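Local coordinates for protein pectinesterase A (Erwinia chrysanthemi, PDB 2NTP) that removes methyl groups from the galacturonosyl methyl esters of pectin by hydrolysis, probably as the first step in the maceration and soft-rotting of plant tissue, at residues L48-G59 with T92-L103; L207-K217 with N260-L268. All coordinates share one frame; numbering follows the deposited sequence.

Interaction 1 (L48-G59 with T92-L103); sequences LTITRNNLHLKG and TISAKDFSAQSL
L48-G59 and T92-L103 run side by side as successive turns of backbone, strand 48-50 pairing in parallel with T92 and I93, and strand 55-59 with strand 99-101, the latter pair 6° apart in direction and 4.7 Å between axes. Between the strands both chains bend through a loop, and there N53 stands in for a strand partner: its OD1 accepts a nearly straight bond from K96 N at 2.8 Å, tilted from the amide plane, before N54 N returns to K96 O.

Beyond the bend H56 meets S99, ring edge to hydroxyl, with ND1 2.7 Å from S99 OG. At the other end of the ring NE2 donates in the ring plane to N54 OD1 (2.7 Å), so both ring nitrogens are engaged and the imidazole's rotation is fixed. S99 OG reaches ND1 from between its own backbone N and carbonyl carbon (chi1 72°). Stacked parallel coils with a ladder in each sheet are the construction of the right-handed parallel beta-helix of pectinesterases.

Inside, I50, L57 and F98 pack. I93 CD1 sits 3.5 Å above one face of the F98 ring, over its centre, and also touches I50 CG1 at 3.6 Å; L57 CD1 meets the ring's edge at CZ (3.8 Å). F98 CG lies anti to the backbone N (chi1 176°), carrying the ring back toward I50 and L57. Helix 21-26 covers L48, I50 and L55. On the outer face, K58 and Q101 extend alongside each other, bridged by a water between NZ and OE1. D97 is held by a salt bridge to R141.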
loop_
_atom_site.group_PDB
_atom_site.type_symbol
_atom_site.label_atom_id
_atom_site.label_comp_id
_atom_site.label_asym_id
_atom_site.label_seq_id
_atom_site.Cartn_x
_atom_site.Cartn_y
_atom_site.Cartn_z
ATOM N N LEU A 48 -10.350 1.759 -11.395
ATOM C CA LEU A 48 -9.545 1.551 -12.595
ATOM C C LEU A 48 -8.712 0.283 -12.521
ATOM O O LEU A 48 -8.171 -0.054 -11.467
ATOM C CB LEU A 48 -8.621 2.752 -12.831
ATOM C CG LEU A 48 -9.249 4.149 -12.842
ATOM C CD1 LEU A 48 -8.167 5.220 -12.759
ATOM C CD2 LEU A 48 -10.133 4.353 -14.066
ATOM N N THR A 49 -8.611 -0.412 -13.652
ATOM C CA THR A 49 -7.693 -1.536 -13.795
ATOM C C THR A 49 -6.809 -1.249 -14.997
ATOM O O THR A 49 -7.299 -1.077 -16.116
ATOM C CB THR A 49 -8.427 -2.883 -13.959
ATOM O OG1 THR A 49 -9.245 -3.112 -12.807
ATOM C CG2 THR A 49 -7.431 -4.035 -14.107
ATOM N N ILE A 50 -5.508 -1.171 -14.746
ATOM C CA ILE A 50 -4.534 -0.809 -15.773
ATOM C C ILE A 50 -3.903 -2.064 -16.355
ATOM O O ILE A 50 -3.212 -2.798 -15.653
ATOM C CB ILE A 50 -3.421 0.116 -15.198
ATOM C CG1 ILE A 50 -4.013 1.380 -14.550
ATOM C CG2 ILE A 50 -2.364 0.426 -16.262
ATOM C CD1 ILE A 50 -5.055 2.109 -15.366
ATOM N N THR A 51 -4.141 -2.304 -17.643
ATOM C CA THR A 51 -3.624 -3.497 -18.311
ATOM C C THR A 51 -2.718 -3.142 -19.482
ATOM O O THR A 51 -2.131 -4.028 -20.105
ATOM C CB THR A 51 -4.760 -4.415 -18.820
ATOM O OG1 THR A 51 -5.605 -3.677 -19.712
ATOM C CG2 THR A 51 -5.581 -4.954 -17.649
ATOM N N ARG A 52 -2.621 -1.852 -19.782
ATOM C CA ARG A 52 -1.758 -1.377 -20.852
ATOM C C ARG A 52 -0.394 -0.980 -20.306
ATOM O O ARG A 52 -0.290 -0.179 -19.372
ATOM C CB ARG A 52 -2.384 -0.196 -21.582
ATOM C CG ARG A 52 -1.702 0.111 -22.911
ATOM C CD ARG A 52 -2.087 1.479 -23.407
ATOM N NE ARG A 52 -1.490 1.789 -24.704
ATOM C CZ ARG A 52 -0.252 2.247 -24.878
ATOM N NH1 ARG A 52 0.554 2.438 -23.838
ATOM N NH2 ARG A 52 0.186 2.513 -26.101
ATOM N N ASN A 53 0.645 -1.548 -20.912
ATOM C CA ASN A 53 2.025 -1.215 -20.575
ATOM C C ASN A 53 2.366 0.225 -20.941
ATOM O O ASN A 53 1.826 0.768 -21.908
ATOM C CB ASN A 53 2.992 -2.162 -21.294
ATOM C CG ASN A 53 2.894 -3.601 -20.802
ATOM O OD1 ASN A 53 2.529 -3.868 -19.654
ATOM N ND2 ASN A 53 3.239 -4.541 -21.673
ATOM N N ASN A 54 3.266 0.833 -20.163
ATOM C CA ASN A 54 3.803 2.163 -20.469
ATOM C C ASN A 54 2.739 3.268 -20.416
ATOM O O ASN A 54 2.763 4.218 -21.207
ATOM C CB ASN A 54 4.509 2.132 -21.839
ATOM C CG ASN A 54 5.714 3.061 -21.920
ATOM O OD1 ASN A 54 6.012 3.827 -21.000
ATOM N ND2 ASN A 54 6.417 2.992 -23.045
ATOM N N LEU A 55 1.792 3.119 -19.488
ATOM C CA LEU A 55 0.763 4.132 -19.248
ATOM C C LEU A 55 1.168 5.000 -18.070
ATOM O O LEU A 55 1.704 4.490 -17.078
ATOM C CB LEU A 55 -0.601 3.486 -18.980
ATOM C CG LEU A 55 -1.720 4.462 -18.585
ATOM C CD1 LEU A 55 -2.167 5.307 -19.780
ATOM C CD2 LEU A 55 -2.887 3.733 -17.960
ATOM N N HIS A 56 0.909 6.301 -18.190
ATOM C CA HIS A 56 1.368 7.299 -17.216
ATOM C C HIS A 56 0.292 8.339 -16.926
ATOM O O HIS A 56 -0.253 8.961 -17.842
ATOM C CB HIS A 56 2.656 7.960 -17.709
ATOM C CG HIS A 56 3.685 6.974 -18.163
ATOM N ND1 HIS A 56 4.584 6.386 -17.300
ATOM C CD2 HIS A 56 3.920 6.429 -19.380
ATOM C CE1 HIS A 56 5.345 5.543 -17.969
ATOM N NE2 HIS A 56 4.953 5.538 -19.231
ATOM N N LEU A 57 -0.019 8.498 -15.641
ATOM C CA LEU A 57 -1.001 9.477 -15.185
ATOM C C LEU A 57 -0.284 10.597 -14.454
ATOM O O LEU A 57 0.600 10.336 -13.642
ATOM C CB LEU A 57 -2.038 8.826 -14.259
ATOM C CG LEU A 57 -2.776 7.572 -14.748
ATOM C CD1 LEU A 57 -3.735 7.053 -13.681
ATOM C CD2 LEU A 57 -3.535 7.850 -16.056
ATOM N N LYS A 58 -0.658 11.836 -14.766
ATOM C CA LYS A 58 -0.127 13.014 -14.087
ATOM C C LYS A 58 -1.277 13.914 -13.656
ATOM O O LYS A 58 -1.994 14.451 -14.501
ATOM C CB LYS A 58 0.837 13.787 -15.002
ATOM C CG LYS A 58 1.558 14.936 -14.309
ATOM C CD LYS A 58 2.530 15.639 -15.249
ATOM C CE LYS A 58 3.193 16.832 -14.571
ATOM N NZ LYS A 58 4.276 17.424 -15.419
ATOM N N GLY A 59 -1.453 14.065 -12.346
ATOM C CA GLY A 59 -2.476 14.945 -11.804
ATOM C C GLY A 59 -1.995 16.381 -11.769
ATOM O O GLY A 59 -0.788 16.639 -11.732
ATOM N N THR A 92 -6.071 -0.795 -9.688
ATOM C CA THR A 92 -5.337 -2.048 -9.827
ATOM C C THR A 92 -4.340 -1.901 -10.977
ATOM O O THR A 92 -4.737 -1.585 -12.097
ATOM C CB THR A 92 -6.306 -3.220 -10.098
ATOM O OG1 THR A 92 -7.219 -3.357 -8.995
ATOM C CG2 THR A 92 -5.545 -4.518 -10.288
ATOM N N ILE A 93 -3.055 -2.113 -10.692
ATOM C CA ILE A 93 -2.017 -2.032 -11.729
ATOM C C ILE A 93 -1.598 -3.434 -12.139
ATOM O O ILE A 93 -0.958 -4.152 -11.359
ATOM C CB ILE A 93 -0.762 -1.223 -11.270
ATOM C CG1 ILE A 93 -1.145 0.151 -10.703
ATOM C CG2 ILE A 93 0.251 -1.106 -12.421
ATOM C CD1 ILE A 93 -1.861 1.079 -11.681
ATOM N N SER A 94 -1.984 -3.821 -13.354
ATOM C CA SER A 94 -1.692 -5.145 -13.907
ATOM C C SER A 94 -0.963 -4.995 -15.239
ATOM O O SER A 94 -1.252 -5.702 -16.212
ATOM C CB SER A 94 -2.981 -5.941 -14.106
ATOM O OG SER A 94 -3.592 -6.226 -12.859
ATOM N N ALA A 95 -0.035 -4.043 -15.272
ATOM C CA ALA A 95 0.769 -3.770 -16.455
ATOM C C ALA A 95 2.145 -3.296 -16.012
ATOM O O ALA A 95 2.356 -2.966 -14.840
ATOM C CB ALA A 95 0.102 -2.721 -17.318
ATOM N N LYS A 96 3.080 -3.267 -16.956
ATOM C CA LYS A 96 4.450 -2.865 -16.676
ATOM C C LYS A 96 4.671 -1.398 -17.003
ATOM O O LYS A 96 3.960 -0.825 -17.824
ATOM C CB LYS A 96 5.425 -3.726 -17.481
ATOM C CG LYS A 96 5.426 -5.176 -17.058
ATOM C CD LYS A 96 6.323 -6.010 -17.938
ATOM C CE LYS A 96 6.298 -7.461 -17.488
ATOM N NZ LYS A 96 4.906 -7.991 -17.441
ATOM N N ASP A 97 5.668 -0.807 -16.345
ATOM C CA ASP A 97 6.115 0.565 -16.619
ATOM C C ASP A 97 5.020 1.617 -16.470
ATOM O O ASP A 97 4.957 2.581 -17.239
ATOM C CB ASP A 97 6.808 0.641 -17.983
ATOM C CG ASP A 97 8.031 -0.247 -18.052
ATOM O OD1 ASP A 97 8.930 -0.093 -17.198
ATOM O OD2 ASP A 97 8.093 -1.108 -18.949
ATOM N N PHE A 98 4.166 1.420 -15.466
ATOM C CA PHE A 98 3.161 2.402 -15.095
ATOM C C PHE A 98 3.798 3.467 -14.220
ATOM O O PHE A 98 4.675 3.159 -13.413
ATOM C CB PHE A 98 2.019 1.736 -14.311
ATOM C CG PHE A 98 0.984 2.711 -13.805
ATOM C CD1 PHE A 98 -0.018 3.179 -14.655
ATOM C CD2 PHE A 98 1.021 3.182 -12.486
ATOM C CE1 PHE A 98 -0.970 4.094 -14.203
ATOM C CE2 PHE A 98 0.072 4.103 -12.027
ATOM C CZ PHE A 98 -0.926 4.556 -12.883
ATOM N N SER A 99 3.356 4.709 -14.373
ATOM C CA SER A 99 3.660 5.745 -13.386
ATOM C C SER A 99 2.447 6.611 -13.088
ATOM O O SER A 99 1.605 6.843 -13.959
ATOM C CB SER A 99 4.866 6.603 -13.796
ATOM O OG SER A 99 4.571 7.472 -14.873
ATOM N N ALA A 100 2.354 7.051 -11.835
ATOM C CA ALA A 100 1.414 8.088 -11.437
ATOM C C ALA A 100 2.178 9.188 -10.723
ATOM O O ALA A 100 3.077 8.908 -9.923
ATOM C CB ALA A 100 0.326 7.517 -10.530
ATOM N N GLN A 101 1.821 10.437 -11.019
ATOM C CA GLN A 101 2.452 11.592 -10.391
ATOM C C GLN A 101 1.419 12.634 -9.970
ATOM O O GLN A 101 0.443 12.859 -10.685
ATOM C CB GLN A 101 3.475 12.238 -11.336
ATOM C CG GLN A 101 4.241 13.403 -10.696
ATOM C CD GLN A 101 5.095 14.187 -11.677
ATOM O OE1 GLN A 101 4.916 14.101 -12.892
ATOM N NE2 GLN A 101 6.031 14.967 -11.144
ATOM N N SER A 102 1.649 13.245 -8.806
ATOM C CA SER A 102 0.899 14.411 -8.322
ATOM C C SER A 102 -0.607 14.172 -8.287
ATOM O O SER A 102 -1.396 14.919 -8.870
ATOM C CB SER A 102 1.266 15.664 -9.131
ATOM O OG SER A 102 2.645 15.942 -8.997
ATOM N N LEU A 103 -0.996 13.101 -7.606
ATOM C CA LEU A 103 -2.407 12.783 -7.434
ATOM C C LEU A 103 -2.648 11.960 -6.182
ATOM O O LEU A 103 -1.724 11.371 -5.621
ATOM C CB LEU A 103 -2.977 12.087 -8.673
ATOM C CG LEU A 103 -2.317 10.816 -9.195
ATOM C CD1 LEU A 103 -2.814 9.609 -8.433
ATOM C CD2 LEU A 103 -2.575 10.649 -10.695
HETATM O O HOH W 1 -9.355 -1.615 -9.307
HETATM O O HOH W 2 -0.781 -6.951 -18.768
HETATM O O HOH W 3 1.441 0.783 -17.475
HETATM O O HOH W 4 3.196 9.704 -14.498
HETATM O O HOH W 5 6.444 15.689 -14.520
#

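Interaction 2 (L207-K217 with N260-L268)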
loop_
_atom_site.group_PDB
_atom_site.type_symbol
_atom_site.label_atom_id
_atom_site.label_comp_id
_atom_site.label_asym_id
_atom_site.label_seq_id
_atom_site.Cartn_x
_atom_site.Cartn_y
_atom_site.Cartn_z
ATOM N N LEU A 207 2.093 -0.898 10.444
ATOM C CA LEU A 207 2.448 -0.200 9.206
ATOM C C LEU A 207 2.569 -1.175 8.048
ATOM O O LEU A 207 2.096 -0.908 6.945
ATOM C CB LEU A 207 3.772 0.554 9.355
ATOM C CG LEU A 207 3.728 1.974 9.920
ATOM C CD1 LEU A 207 3.211 2.012 11.344
ATOM C CD2 LEU A 207 5.114 2.593 9.838
ATOM N N THR A 208 3.218 -2.307 8.301
ATOM C CA THR A 208 3.499 -3.254 7.230
ATOM C C THR A 208 3.097 -4.675 7.579
ATOM O O THR A 208 3.085 -5.062 8.744
ATOM C CB THR A 208 4.991 -3.244 6.816
ATOM O OG1 THR A 208 5.803 -3.775 7.874
ATOM C CG2 THR A 208 5.454 -1.822 6.477
ATOM N N ALA A 209 2.770 -5.439 6.544
ATOM C CA ALA A 209 2.541 -6.875 6.682
ATOM C C ALA A 209 3.121 -7.550 5.443
ATOM O O ALA A 209 2.384 -7.905 4.517
ATOM C CB ALA A 209 1.055 -7.185 6.845
ATOM N N PRO A 210 4.458 -7.699 5.409
ATOM C CA PRO A 210 5.110 -8.288 4.238
ATOM C C PRO A 210 4.889 -9.794 4.159
ATOM O O PRO A 210 4.858 -10.477 5.193
ATOM C CB PRO A 210 6.587 -7.973 4.474
ATOM C CG PRO A 210 6.721 -7.954 5.963
ATOM C CD PRO A 210 5.435 -7.343 6.459
ATOM N N SER A 211 4.716 -10.287 2.935
ATOM C CA SER A 211 4.565 -11.719 2.664
ATOM C C SER A 211 5.669 -12.203 1.727
ATOM O O SER A 211 5.522 -13.223 1.042
ATOM C CB SER A 211 3.200 -11.985 2.047
ATOM O OG SER A 211 2.998 -11.149 0.919
ATOM N N THR A 212 6.775 -11.465 1.727
ATOM C CA THR A 212 7.909 -11.691 0.836
ATOM C C THR A 212 8.351 -13.153 0.900
ATOM O O THR A 212 8.616 -13.662 1.985
ATOM C CB THR A 212 9.118 -10.818 1.261
ATOM O OG1 THR A 212 8.665 -9.575 1.817
ATOM C CG2 THR A 212 10.049 -10.554 0.076
ATOM N N ASN A 213 8.422 -13.819 -0.251
ATOM C CA ASN A 213 8.956 -15.183 -0.290
ATOM C C ASN A 213 10.397 -15.203 0.218
ATOM O O ASN A 213 11.173 -14.293 -0.067
ATOM C CB ASN A 213 8.890 -15.762 -1.703
ATOM C CG ASN A 213 9.415 -17.190 -1.773
ATOM O OD1 ASN A 213 10.565 -17.418 -2.156
ATOM N ND2 ASN A 213 8.586 -18.154 -1.383
ATOM N N ILE A 214 10.751 -16.250 0.963
ATOM C CA ILE A 214 12.078 -16.351 1.578
ATOM C C ILE A 214 13.236 -16.248 0.567
ATOM O O ILE A 214 14.313 -15.757 0.909
ATOM C CB ILE A 214 12.205 -17.635 2.462
ATOM C CG1 ILE A 214 13.495 -17.620 3.299
ATOM C CG2 ILE A 214 12.076 -18.904 1.613
ATOM C CD1 ILE A 214 13.623 -16.413 4.254
ATOM N N ASN A 215 12.992 -16.674 -0.671
ATOM C CA ASN A 215 14.017 -16.655 -1.723
ATOM C C ASN A 215 14.124 -15.325 -2.468
ATOM O O ASN A 215 15.022 -15.140 -3.294
ATOM C CB ASN A 215 13.791 -17.799 -2.715
ATOM C CG ASN A 215 13.949 -19.164 -2.078
ATOM O OD1 ASN A 215 14.888 -19.406 -1.320
ATOM N ND2 ASN A 215 13.026 -20.068 -2.388
ATOM N N GLN A 216 13.203 -14.409 -2.175
ATOM C CA GLN A 216 13.216 -13.074 -2.754
ATOM C C GLN A 216 14.067 -12.154 -1.888
ATOM O O GLN A 216 13.858 -12.062 -0.677
ATOM C CB GLN A 216 11.791 -12.534 -2.880
ATOM C CG GLN A 216 11.694 -11.175 -3.550
ATOM C CD GLN A 216 10.262 -10.783 -3.833
ATOM O OE1 GLN A 216 9.541 -11.500 -4.527
ATOM N NE2 GLN A 216 9.842 -9.637 -3.303
ATOM N N LYS A 217 15.022 -11.474 -2.521
ATOM C CA LYS A 217 16.026 -10.684 -1.812
ATOM C C LYS A 217 15.446 -9.485 -1.062
ATOM O O LYS A 217 15.810 -9.237 0.091
ATOM C CB LYS A 217 17.126 -10.231 -2.785
ATOM C CG LYS A 217 18.371 -9.647 -2.127
ATOM C CD LYS A 217 19.308 -10.720 -1.582
ATOM C CE LYS A 217 20.730 -10.189 -1.393
ATOM N NZ LYS A 217 20.805 -8.968 -0.532
ATOM N N ASN A 260 6.523 -20.334 3.530
ATOM C CA ASN A 260 7.710 -19.720 2.945
ATOM C C ASN A 260 7.587 -18.223 2.678
ATOM O O ASN A 260 8.517 -17.601 2.152
ATOM C CB ASN A 260 8.110 -20.449 1.661
ATOM C CG ASN A 260 8.497 -21.890 1.913
ATOM O OD1 ASN A 260 9.325 -22.184 2.777
ATOM N ND2 ASN A 260 7.894 -22.799 1.158
ATOM N N ALA A 261 6.438 -17.657 3.037
ATOM C CA ALA A 261 6.232 -16.219 2.973
ATOM C C ALA A 261 6.782 -15.603 4.258
ATOM O O ALA A 261 6.040 -15.311 5.198
ATOM C CB ALA A 261 4.758 -15.904 2.797
ATOM N N ILE A 262 8.102 -15.450 4.294
ATOM C CA ILE A 262 8.808 -14.938 5.465
ATOM C C ILE A 262 9.196 -13.498 5.146
ATOM O O ILE A 262 10.268 -13.215 4.595
ATOM C CB ILE A 262 10.015 -15.837 5.846
ATOM C CG1 ILE A 262 9.520 -17.228 6.274
ATOM C CG2 ILE A 262 10.837 -15.213 6.968
ATOM C CD1 ILE A 262 10.551 -18.332 6.124
ATOM N N GLY A 263 8.283 -12.594 5.488
ATOM C CA GLY A 263 8.319 -11.223 4.989
ATOM C C GLY A 263 9.507 -10.401 5.429
ATOM O O GLY A 263 10.083 -10.644 6.491
ATOM N N GLN A 264 9.871 -9.434 4.590
ATOM C CA GLN A 264 10.923 -8.480 4.907
ATOM C C GLN A 264 10.367 -7.065 4.968
ATOM O O GLN A 264 9.697 -6.621 4.037
ATOM C CB GLN A 264 12.058 -8.542 3.875
ATOM C CG GLN A 264 13.175 -7.522 4.124
ATOM C CD GLN A 264 14.111 -7.380 2.940
ATOM O OE1 GLN A 264 13.861 -6.597 2.021
ATOM N NE2 GLN A 264 15.204 -8.142 2.960
ATOM N N THR A 265 10.642 -6.377 6.073
ATOM C CA THR A 265 10.463 -4.931 6.157
ATOM C C THR A 265 11.732 -4.358 6.756
ATOM O O THR A 265 12.146 -4.762 7.852
ATOM C CB THR A 265 9.265 -4.521 7.040
ATOM O OG1 THR A 265 8.058 -5.051 6.487
ATOM C CG2 THR A 265 9.148 -3.005 7.105
ATOM N N VAL A 266 12.354 -3.434 6.024
ATOM C CA VAL A 266 13.558 -2.757 6.501
ATOM C C VAL A 266 13.341 -1.247 6.482
ATOM O O VAL A 266 12.925 -0.687 5.460
ATOM C CB VAL A 266 14.802 -3.134 5.663
ATOM C CG1 VAL A 266 16.042 -2.443 6.218
ATOM C CG2 VAL A 266 15.004 -4.649 5.653
ATOM N N PHE A 267 13.600 -0.611 7.625
ATOM C CA PHE A 267 13.559 0.845 7.756
ATOM C C PHE A 267 14.983 1.370 7.826
ATOM O O PHE A 267 15.768 0.917 8.658
ATOM C CB PHE A 267 12.818 1.269 9.027
ATOM C CG PHE A 267 11.338 1.024 8.983
ATOM C CD1 PHE A 267 10.805 -0.185 9.427
ATOM C CD2 PHE A 267 10.465 2.007 8.512
ATOM C CE1 PHE A 267 9.433 -0.416 9.391
ATOM C CE2 PHE A 267 9.091 1.784 8.472
ATOM C CZ PHE A 267 8.576 0.569 8.914
ATOM N N LEU A 268 15.305 2.332 6.964
ATOM C CA LEU A 268 16.607 2.998 7.018
ATOM C C LEU A 268 16.460 4.511 7.104
ATOM O O LEU A 268 15.697 5.105 6.340
ATOM C CB LEU A 268 17.481 2.627 5.818
ATOM C CG LEU A 268 17.736 1.140 5.556
ATOM C CD1 LEU A 268 16.825 0.661 4.432
ATOM C CD2 LEU A 268 19.194 0.905 5.202
HETATM O O HOH W 6 5.672 -12.996 6.525
#
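T208 and T265 reach toward each other tip to tip, T265 OG1 donating to T208 OG1 at 2.9 Å. The T208 hydroxyl is also bonded to L241 O, which leaves it the acceptor for T265. P210 crosses T265 at about a right angle: P210 CG lies 3.2 Å from T265 OG1, and P210 CB rests against Q264 O.

Next along, T212 OG1 takes a straight bond from the backbone N of Q264 (3.0 Å, 168°), the first residue of strand 264-268. Q264 extends from there with CG anti to its backbone N (chi1 178°), which brings NE2 to K217 O in a weak bond, while OE1 accepts from G219 N. At the outer end I214 N donates to N260 O (2.9 Å), and the I214 and I262 side chains lie alongside one another, CD1 of I214 4.0 Å from CB of I262. L207 CD2 touches F267 CZ at 4.1 Å.

A second shell holds this loop in shape. N213 OD1 accepts from N215 N, an Asx turn overlapping the type I turn from N213 to Q216. R300 binds N213 O, Q216 O and I262 O, tying both segments to strand 300-304. A water accepts from G263 N and lies within bonding reach of P210 O and A261 O. S211 packs on W245, a substrate-binding residue. The 136° between strands 208-210 and 264-268 fits strands from different sheets, whose inward side chains meet inside a parallel beta-helix.

How the interactions relate
From the N terminus, the chain first closes interaction 1, where 48-59 meets 92-103 after an excursion of 32 residues carrying strand 65-69 and then helix 84-87. Interaction 2 opens only later, 207-217 meeting 260-268 after 42 residues that include strands 220-223, 226-229, 239-242 and 248-251. The two contacts follow in series, neither nesting nor crossing, with nearest atoms about 14 Å apart. They share the long parallel sheet: interaction 1 joins its neighbours 55-59 and 99-101, besides a second sheet at 48-50 and 91-93, whereas interaction 2 connects its strand 264-268 to strand 205-210 of another sheet.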